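Local structure of oligoribonuclease (Colwellia psychrerythraea, 6A4D) at residues Gln102-Arg116 with Glu127-Lys141. The protein probably removes nucleotides one by one from very short RNA oligomers, as an exonuclease of the RNase H-like clan. The protein carries 1 engineered substitution. Sequence-based numbering, arbitrary orientation.
With 9RC (5'-O-[(S)-hydroxy(4-nitrophenoxy)phosphoryl]thymidine), chain F; 9RC (5'-O-[(S)-hydroxy(4-nitrophenoxy)phosphoryl]thymidine), chain C.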
loop_
_atom_site.group_PDB
_atom_site.type_symbol
_atom_site.label_atom_id
_atom_site.label_comp_id
_atom_site.label_asym_id
_atom_site.label_seq_id
_atom_site.Cartn_x
_atom_site.Cartn_y
_atom_site.Cartn_z
ATOM N N GLN A 102 -15.676 3.995 12.115
ATOM C CA GLN A 102 -15.592 3.807 10.719
ATOM C C GLN A 102 -14.719 4.912 10.110
ATOM O O GLN A 102 -14.722 6.048 10.570
ATOM C CB GLN A 102 -17.042 3.802 10.166
ATOM C CG GLN A 102 -17.281 3.491 8.684
ATOM C CD GLN A 102 -16.751 4.603 7.829
ATOM O OE1 GLN A 102 -17.031 5.776 8.087
ATOM N NE2 GLN A 102 -15.953 4.267 6.830
ATOM N N GLY A 103 -13.940 4.578 9.087
ATOM C CA GLY A 103 -13.176 5.576 8.361
ATOM C C GLY A 103 -11.948 6.142 9.043
ATOM O O GLY A 103 -11.366 7.059 8.508
ATOM N N LYS A 104 -11.575 5.630 10.209
ATOM C CA LYS A 104 -10.479 6.191 11.009
ATOM C C LYS A 104 -9.139 5.472 10.882
ATOM O O LYS A 104 -8.143 6.086 10.643
ATOM C CB LYS A 104 -10.832 6.133 12.485
ATOM C CG LYS A 104 -12.159 6.776 12.819
ATOM C CD LYS A 104 -12.275 8.218 12.377
ATOM C CE LYS A 104 -11.401 9.125 13.196
ATOM N NZ LYS A 104 -11.853 10.527 12.976
ATOM N N SER A 105 -9.147 4.157 11.042
ATOM C CA SER A 105 -7.931 3.397 11.029
ATOM C C SER A 105 -7.497 3.082 9.586
ATOM O O SER A 105 -8.297 2.546 8.813
ATOM C CB SER A 105 -8.128 2.102 11.790
ATOM O OG SER A 105 -6.895 1.415 11.913
ATOM N N PRO A 106 -6.250 3.413 9.233
ATOM C CA PRO A 106 -5.708 2.717 8.078
ATOM C C PRO A 106 -5.618 1.206 8.355
ATOM O O PRO A 106 -5.792 0.779 9.454
ATOM C CB PRO A 106 -4.316 3.306 7.908
ATOM C CG PRO A 106 -3.898 3.674 9.322
ATOM C CD PRO A 106 -5.196 4.105 10.008
ATOM N N MET A 107 -5.460 0.436 7.297
ATOM C CA MET A 107 -5.111 -0.953 7.365
ATOM C C MET A 107 -3.624 -1.082 7.613
ATOM O O MET A 107 -2.860 -0.543 6.850
ATOM C CB MET A 107 -5.522 -1.587 6.046
ATOM C CG MET A 107 -5.719 -3.057 6.157
ATOM S SD MET A 107 -6.141 -3.830 4.588
ATOM C CE MET A 107 -7.860 -3.326 4.393
ATOM N N CYS A 108 -3.225 -1.840 8.635
ATOM C CA CYS A 108 -1.867 -1.889 9.188
ATOM C C CYS A 108 -1.201 -3.225 9.090
ATOM O O CYS A 108 -1.826 -4.258 9.215
ATOM C CB CYS A 108 -1.804 -1.474 10.682
ATOM S SG CYS A 108 -2.589 0.097 11.068
ATOM N N GLY A 109 0.074 -3.188 8.729
ATOM C CA GLY A 109 0.916 -4.402 8.572
ATOM C C GLY A 109 2.025 -4.291 7.593
ATOM O O GLY A 109 2.321 -3.239 7.059
ATOM N N ASN A 110 2.684 -5.402 7.323
ATOM C CA ASN A 110 3.814 -5.374 6.402
ATOM C C ASN A 110 3.242 -5.622 5.002
ATOM O O ASN A 110 2.511 -6.555 4.837
ATOM C CB ASN A 110 4.814 -6.490 6.737
ATOM C CG ASN A 110 5.735 -6.140 7.900
ATOM O OD1 ASN A 110 5.493 -6.527 9.042
ATOM N ND2 ASN A 110 6.835 -5.470 7.596
ATOM N N SER A 111 3.626 -4.832 4.005
ATOM C CA SER A 111 3.121 -4.973 2.622
ATOM C C SER A 111 1.611 -5.205 2.636
ATOM O O SER A 111 1.036 -6.063 1.912
ATOM C CB SER A 111 3.894 -6.057 1.847
ATOM O OG SER A 111 5.144 -5.548 1.448
ATOM N N ILE A 112 0.969 -4.365 3.439
ATOM C CA ILE A 112 -0.453 -4.492 3.719
ATOM C C ILE A 112 -1.361 -4.208 2.482
ATOM O O ILE A 112 -2.490 -4.717 2.417
ATOM C CB ILE A 112 -0.824 -3.614 4.935
ATOM C CG1 ILE A 112 -2.193 -3.936 5.519
ATOM C CG2 ILE A 112 -0.814 -2.136 4.534
ATOM C CD1 ILE A 112 -2.367 -5.324 6.063
ATOM N N GLY A 113 -0.867 -3.402 1.549
ATOM C CA GLY A 113 -1.503 -3.104 0.248
ATOM C C GLY A 113 -1.841 -4.412 -0.459
ATOM O O GLY A 113 -2.938 -4.567 -1.076
ATOM N N GLN A 114 -0.937 -5.382 -0.357
ATOM C CA GLN A 114 -1.172 -6.631 -1.025
ATOM C C GLN A 114 -2.383 -7.301 -0.453
ATOM O O GLN A 114 -3.234 -7.799 -1.208
ATOM C CB GLN A 114 0.028 -7.555 -0.941
ATOM C CG GLN A 114 -0.181 -8.956 -1.514
ATOM C CD GLN A 114 -0.407 -9.015 -3.040
ATOM O OE1 GLN A 114 -0.242 -8.043 -3.776
ATOM N NE2 GLN A 114 -0.734 -10.167 -3.498
ATOM N N ASP A 115 -2.481 -7.340 0.875
ATOM C CA ASP A 115 -3.675 -7.941 1.521
ATOM C C ASP A 115 -4.948 -7.159 1.148
ATOM O O ASP A 115 -5.996 -7.745 1.025
ATOM C CB ASP A 115 -3.595 -7.941 3.049
ATOM C CG ASP A 115 -2.340 -8.640 3.616
ATOM O OD1 ASP A 115 -1.206 -8.174 3.338
ATOM O OD2 ASP A 115 -2.513 -9.587 4.425
ATOM N N ARG A 116 -4.845 -5.839 1.000
ATOM C CA ARG A 116 -6.015 -5.006 0.779
ATOM C C ARG A 116 -6.623 -5.279 -0.593
ATOM O O ARG A 116 -7.818 -5.106 -0.781
ATOM C CB ARG A 116 -5.620 -3.539 0.950
ATOM C CG ARG A 116 -6.661 -2.488 0.639
ATOM C CD ARG A 116 -6.257 -1.182 1.329
ATOM N NE ARG A 116 -7.464 -0.484 1.670
ATOM C CZ ARG A 116 -7.652 0.357 2.658
ATOM N NH1 ARG A 116 -6.683 0.743 3.468
ATOM N NH2 ARG A 116 -8.850 0.887 2.761
ATOM N N GLU A 127 -13.723 -4.020 4.067
ATOM C CA GLU A 127 -12.821 -2.944 3.614
ATOM C C GLU A 127 -13.385 -1.555 3.928
ATOM O O GLU A 127 -12.610 -0.579 4.163
ATOM C CB GLU A 127 -12.477 -3.004 2.110
ATOM C CG GLU A 127 -11.142 -2.316 1.817
ATOM C CD GLU A 127 -10.958 -1.863 0.390
ATOM O OE1 GLU A 127 -9.903 -1.214 0.128
ATOM O OE2 GLU A 127 -11.844 -2.164 -0.465
ATOM N N ASP A 128 -14.719 -1.438 3.922
ATOM C CA ASP A 128 -15.345 -0.118 4.100
ATOM C C ASP A 128 -15.186 0.412 5.514
ATOM O O ASP A 128 -15.356 1.595 5.734
ATOM C CB ASP A 128 -16.812 -0.116 3.705
ATOM C CG ASP A 128 -17.025 -0.382 2.198
ATOM O OD1 ASP A 128 -16.161 0.015 1.364
ATOM O OD2 ASP A 128 -18.083 -0.956 1.853
ATOM N N HIS A 129 -14.861 -0.437 6.470
ATOM C CA HIS A 129 -14.639 0.046 7.810
ATOM C C HIS A 129 -13.318 0.872 7.977
ATOM O O HIS A 129 -13.175 1.617 8.924
ATOM C CB HIS A 129 -14.703 -1.070 8.812
ATOM C CG HIS A 129 -14.856 -0.566 10.209
ATOM N ND1 HIS A 129 -16.045 -0.057 10.681
ATOM C CD2 HIS A 129 -13.942 -0.398 11.207
ATOM C CE1 HIS A 129 -15.867 0.363 11.925
ATOM N NE2 HIS A 129 -14.601 0.167 12.268
ATOM N N PHE A 130 -12.384 0.705 7.045
ATOM C CA PHE A 130 -11.086 1.273 7.140
ATOM C C PHE A 130 -11.079 2.613 6.470
ATOM O O PHE A 130 -11.780 2.843 5.479
ATOM C CB PHE A 130 -10.028 0.355 6.465
ATOM C CG PHE A 130 -9.872 -0.972 7.125
ATOM C CD1 PHE A 130 -10.791 -1.994 6.890
ATOM C CD2 PHE A 130 -8.813 -1.216 7.965
ATOM C CE1 PHE A 130 -10.673 -3.223 7.506
ATOM C CE2 PHE A 130 -8.654 -2.447 8.564
ATOM C CZ PHE A 130 -9.577 -3.469 8.333
ATOM N N HIS A 131 -10.248 3.489 6.987
ATOM C CA HIS A 131 -9.745 4.610 6.198
ATOM C C HIS A 131 -9.095 4.123 4.912
ATOM O O HIS A 131 -8.566 2.992 4.854
ATOM C CB HIS A 131 -8.650 5.306 7.010
ATOM C CG HIS A 131 -8.340 6.692 6.568
ATOM N ND1 HIS A 131 -7.662 6.976 5.412
ATOM C CD2 HIS A 131 -8.536 7.878 7.186
ATOM C CE1 HIS A 131 -7.516 8.285 5.297
ATOM N NE2 HIS A 131 -8.017 8.852 6.373
ATOM N N TYR A 132 -9.044 4.977 3.899
ATOM C CA TYR A 132 -8.473 4.573 2.630
ATOM C C TYR A 132 -6.924 4.358 2.647
ATOM O O TYR A 132 -6.419 3.661 1.779
ATOM C CB TYR A 132 -8.884 5.504 1.445
ATOM C CG TYR A 132 -8.276 6.864 1.491
ATOM C CD1 TYR A 132 -7.024 7.126 0.936
ATOM C CD2 TYR A 132 -8.938 7.897 2.113
ATOM C CE1 TYR A 132 -6.466 8.386 1.009
ATOM C CE2 TYR A 132 -8.402 9.153 2.184
ATOM C CZ TYR A 132 -7.166 9.387 1.640
ATOM O OH TYR A 132 -6.652 10.649 1.751
ATOM N N ARG A 133 -6.206 4.943 3.601
ATOM C CA ARG A 133 -4.753 4.786 3.717
ATOM C C ARG A 133 -4.274 3.422 4.291
ATOM O O ARG A 133 -5.022 2.673 4.958
ATOM C CB ARG A 133 -4.219 5.900 4.631
ATOM C CG ARG A 133 -4.312 7.221 3.940
ATOM C CD ARG A 133 -3.668 8.305 4.715
ATOM N NE ARG A 133 -3.829 9.572 4.029
ATOM C CZ ARG A 133 -4.047 10.747 4.643
ATOM N NH1 ARG A 133 -4.151 10.797 5.968
ATOM N NH2 ARG A 133 -4.177 11.875 3.938
ATOM N N ASN A 134 -3.023 3.097 4.016
ATOM C CA ASN A 134 -2.397 1.950 4.617
ATOM C C ASN A 134 -1.330 2.461 5.563
ATOM O O ASN A 134 -0.744 3.507 5.352
ATOM C CB ASN A 134 -1.796 1.072 3.541
ATOM C CG ASN A 134 -2.841 0.563 2.582
ATOM O OD1 ASN A 134 -3.943 0.244 3.003
ATOM N ND2 ASN A 134 -2.493 0.453 1.283
ATOM N N LEU A 135 -1.103 1.694 6.605
ATOM C CA LEU A 135 0.035 1.871 7.457
ATOM C C LEU A 135 0.940 0.634 7.243
ATOM O O LEU A 135 0.727 -0.433 7.765
ATOM C CB LEU A 135 -0.419 2.072 8.864
ATOM C CG LEU A 135 0.668 2.555 9.808
ATOM C CD1 LEU A 135 0.062 2.865 11.154
ATOM C CD2 LEU A 135 1.784 1.529 9.997
ATOM N N ASP A 136 1.926 0.831 6.407
ATOM C CA ASP A 136 2.725 -0.235 5.872
ATOM C C ASP A 136 4.106 -0.195 6.535
ATOM O O ASP A 136 4.885 0.647 6.223
ATOM C CB ASP A 136 2.814 -0.074 4.330
ATOM C CG ASP A 136 3.532 -1.244 3.649
ATOM O OD1 ASP A 136 4.101 -2.099 4.357
ATOM O OD2 ASP A 136 3.582 -1.268 2.384
ATOM N N VAL A 137 4.395 -1.175 7.386
ATOM C CA VAL A 137 5.560 -1.230 8.190
ATOM C C VAL A 137 6.819 -1.465 7.273
ATOM O O VAL A 137 7.948 -1.002 7.586
ATOM C CB VAL A 137 5.380 -2.332 9.255
ATOM C CG1 VAL A 137 6.699 -2.651 9.973
ATOM C CG2 VAL A 137 4.288 -1.919 10.244
ATOM N N SER A 138 6.585 -2.101 6.126
ATOM C CA SER A 138 7.636 -2.340 5.150
ATOM C C SER A 138 8.059 -1.084 4.429
ATOM O O SER A 138 9.151 -1.054 3.939
ATOM C CB SER A 138 7.209 -3.376 4.113
ATOM O OG SER A 138 6.848 -4.546 4.762
ATOM N N THR A 139 7.235 -0.057 4.400
ATOM C CA THR A 139 7.702 1.266 3.976
ATOM C C THR A 139 8.803 1.716 4.880
ATOM O O THR A 139 9.808 2.243 4.420
ATOM C CB THR A 139 6.553 2.298 4.027
ATOM O OG1 THR A 139 5.715 2.088 2.883
ATOM C CG2 THR A 139 7.028 3.773 4.127
ATOM N N ILE A 140 8.636 1.482 6.171
ATOM C CA ILE A 140 9.597 1.996 7.169
ATOM C C ILE A 140 10.808 1.110 7.082
ATOM O O ILE A 140 11.899 1.594 7.169
ATOM C CB ILE A 140 9.047 2.008 8.619
ATOM C CG1 ILE A 140 7.774 2.864 8.644
ATOM C CG2 ILE A 140 10.065 2.664 9.594
ATOM C CD1 ILE A 140 6.864 2.389 9.709
ATOM N N LYS A 141 10.581 -0.175 6.848
ATOM C CA LYS A 141 11.710 -1.055 6.526
ATOM C C LYS A 141 12.573 -0.619 5.345
ATOM O O LYS A 141 13.808 -0.623 5.429
ATOM C CB LYS A 141 11.229 -2.474 6.318
ATOM C CG LYS A 141 12.348 -3.486 6.496
ATOM C CD LYS A 141 12.102 -4.701 5.619
ATOM C CE LYS A 141 10.768 -5.376 5.916
ATOM N NZ LYS A 141 10.752 -6.001 7.257
HETATM O OAJ 9RC F . -7.870 5.682 -2.772
HETATM C CAE 9RC F . -8.488 6.674 -2.355
HETATM N NAI 9RC F . -9.749 6.520 -1.759
HETATM C CAL 9RC F . -10.425 7.639 -1.261
HETATM O OAS 9RC F . -11.526 7.436 -0.744
HETATM C CAT 9RC F . -9.850 8.932 -1.344
HETATM C CAU 9RC F . -10.539 10.059 -0.830
HETATM C CAF 9RC F . -8.598 9.074 -1.955
HETATM N NAB 9RC F . -7.944 7.906 -2.477
HETATM C CAA 9RC F . -6.583 7.971 -3.086
HETATM O OAC 9RC F . -5.912 8.657 -2.039
HETATM C CAD 9RC F . -6.466 8.798 -4.356
HETATM C CAH 9RC F . -5.485 9.901 -3.973
HETATM O OAK 9RC F . -4.402 10.121 -4.925
HETATM C CAG 9RC F . -4.884 9.362 -2.672
HETATM C CAR 9RC F . -4.541 10.513 -1.751
HETATM O OAQ 9RC F . -3.477 10.040 -0.966
HETATM P PAP 9RC F . -3.268 10.623 0.514
HETATM O OAO 9RC F . -2.582 9.560 1.516
HETATM O OAN 9RC F . -4.554 10.963 1.152
HETATM O OAM 9RC F . -2.751 11.968 0.457
HETATM C CAV 9RC F . -1.790 12.656 -0.129
HETATM C CAW 9RC F . -1.542 12.723 -1.506
HETATM C CAY 9RC F . -0.478 13.553 -1.897
HETATM C CBA 9RC F . 0.235 14.306 -0.919
HETATM N NBB 9RC F . 1.264 15.077 -1.230
HETATM O OBD 9RC F . 1.592 15.324 -2.900
HETATM O OBC 9RC F . 2.285 15.594 0.230
HETATM C CAZ 9RC F . -0.075 14.234 0.449
HETATM C CAX 9RC F . -1.103 13.421 0.824
HETATM O OAJ 9RC C . 3.254 -9.461 -2.529
HETATM C CAE 9RC C . 4.313 -10.079 -2.662
HETATM N NAI 9RC C . 4.864 -10.214 -3.926
HETATM C CAL 9RC C . 6.071 -10.904 -4.101
HETATM O OAS 9RC C . 6.518 -10.999 -5.249
HETATM C CAT 9RC C . 6.735 -11.448 -2.991
HETATM C CAU 9RC C . 7.955 -12.133 -3.120
HETATM C CAF 9RC C . 6.154 -11.308 -1.743
HETATM N NAB 9RC C . 4.933 -10.612 -1.601
HETATM C CAA 9RC C . 4.277 -10.455 -0.301
HETATM O OAC 9RC C . 4.970 -9.552 0.521
HETATM C CAD 9RC C . 4.321 -11.760 0.454
HETATM C CAH 9RC C . 3.946 -11.303 1.807
HETATM O OAK 9RC C . 2.548 -11.386 1.898
HETATM C CAG 9RC C . 4.410 -9.855 1.812
HETATM C CAR 9RC C . 5.544 -9.740 2.776
HETATM O OAQ 9RC C . 6.058 -8.428 2.611
HETATM P PAP 9RC C . 7.311 -7.991 3.466
HETATM O OAO 9RC C . 7.428 -6.415 3.189
HETATM O OAN 9RC C . 8.487 -8.620 2.822
HETATM O OAM 9RC C . 6.861 -8.513 4.870
HETATM C CAV 9RC C . 7.308 -8.618 6.182
HETATM C CAW 9RC C . 6.428 -9.190 7.171
HETATM C CAY 9RC C . 6.817 -9.273 8.557
HETATM C CBA 9RC C . 8.104 -8.811 8.974
HETATM N NBB 9RC C . 8.623 -8.815 10.259
HETATM O OBD 9RC C . 10.150 -9.281 10.587
HETATM O OBC 9RC C . 7.866 -8.277 11.276
HETATM C CAZ 9RC C . 8.919 -8.276 7.971
HETATM C CAX 9RC C . 8.566 -8.160 6.606
HETATM O O HOH W 1 -11.658 2.357 11.069
HETATM O O HOH W 2 5.107 -2.802 0.878
HETATM O O HOH W 3 1.804 -1.967 0.878
#
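R116, on helix 112-122, reaches N134 beside the parallel pair of strands 107-109 and 134-136 in the RNase H-like exonuclease sheet. R116 NH1 bonds to N134 OD1 (2.8 Å), and NE points straight at E127 OE1 (3.0 Å, 171°) on its anti lone pair. NH1 and NH2 both grip H131 O end-on. All three acceptors lie at the guanidinium edge, fixing its rotation. M107 CE lies over one face of this group and Y132 O over the other. The same methyl sits 4.0 Å from the F130 ring centroid, 6° off its normal, in a CH-pi contact. M107 runs out extended and bends at chi3 (-75°), which swings CE over the ring.

Behind these groups, the strands pair through L135 N to M107 O and G109 N to L135 O. P106 CG and C108 SG both pack against L135 CB. Strand 134-136 is outermost within its chain, and T139 OG1 of the second subunit bonds to N134 O and D136 N.

At one end a bound thymidine nitrophenyl phosphate lies over the Y132 ring, and R133 NE bonds to its OAO (2.8 Å); R133 NH1 is salt-bridged to E142 of the second subunit. At the other, S111 OG and S138 OG both donate to OAO of a second copy. D136 N-caps helix 137-147. Its OD1 takes S111 N at 2.8 Å and S138 N at 3.0 Å from opposite faces of the carboxylate.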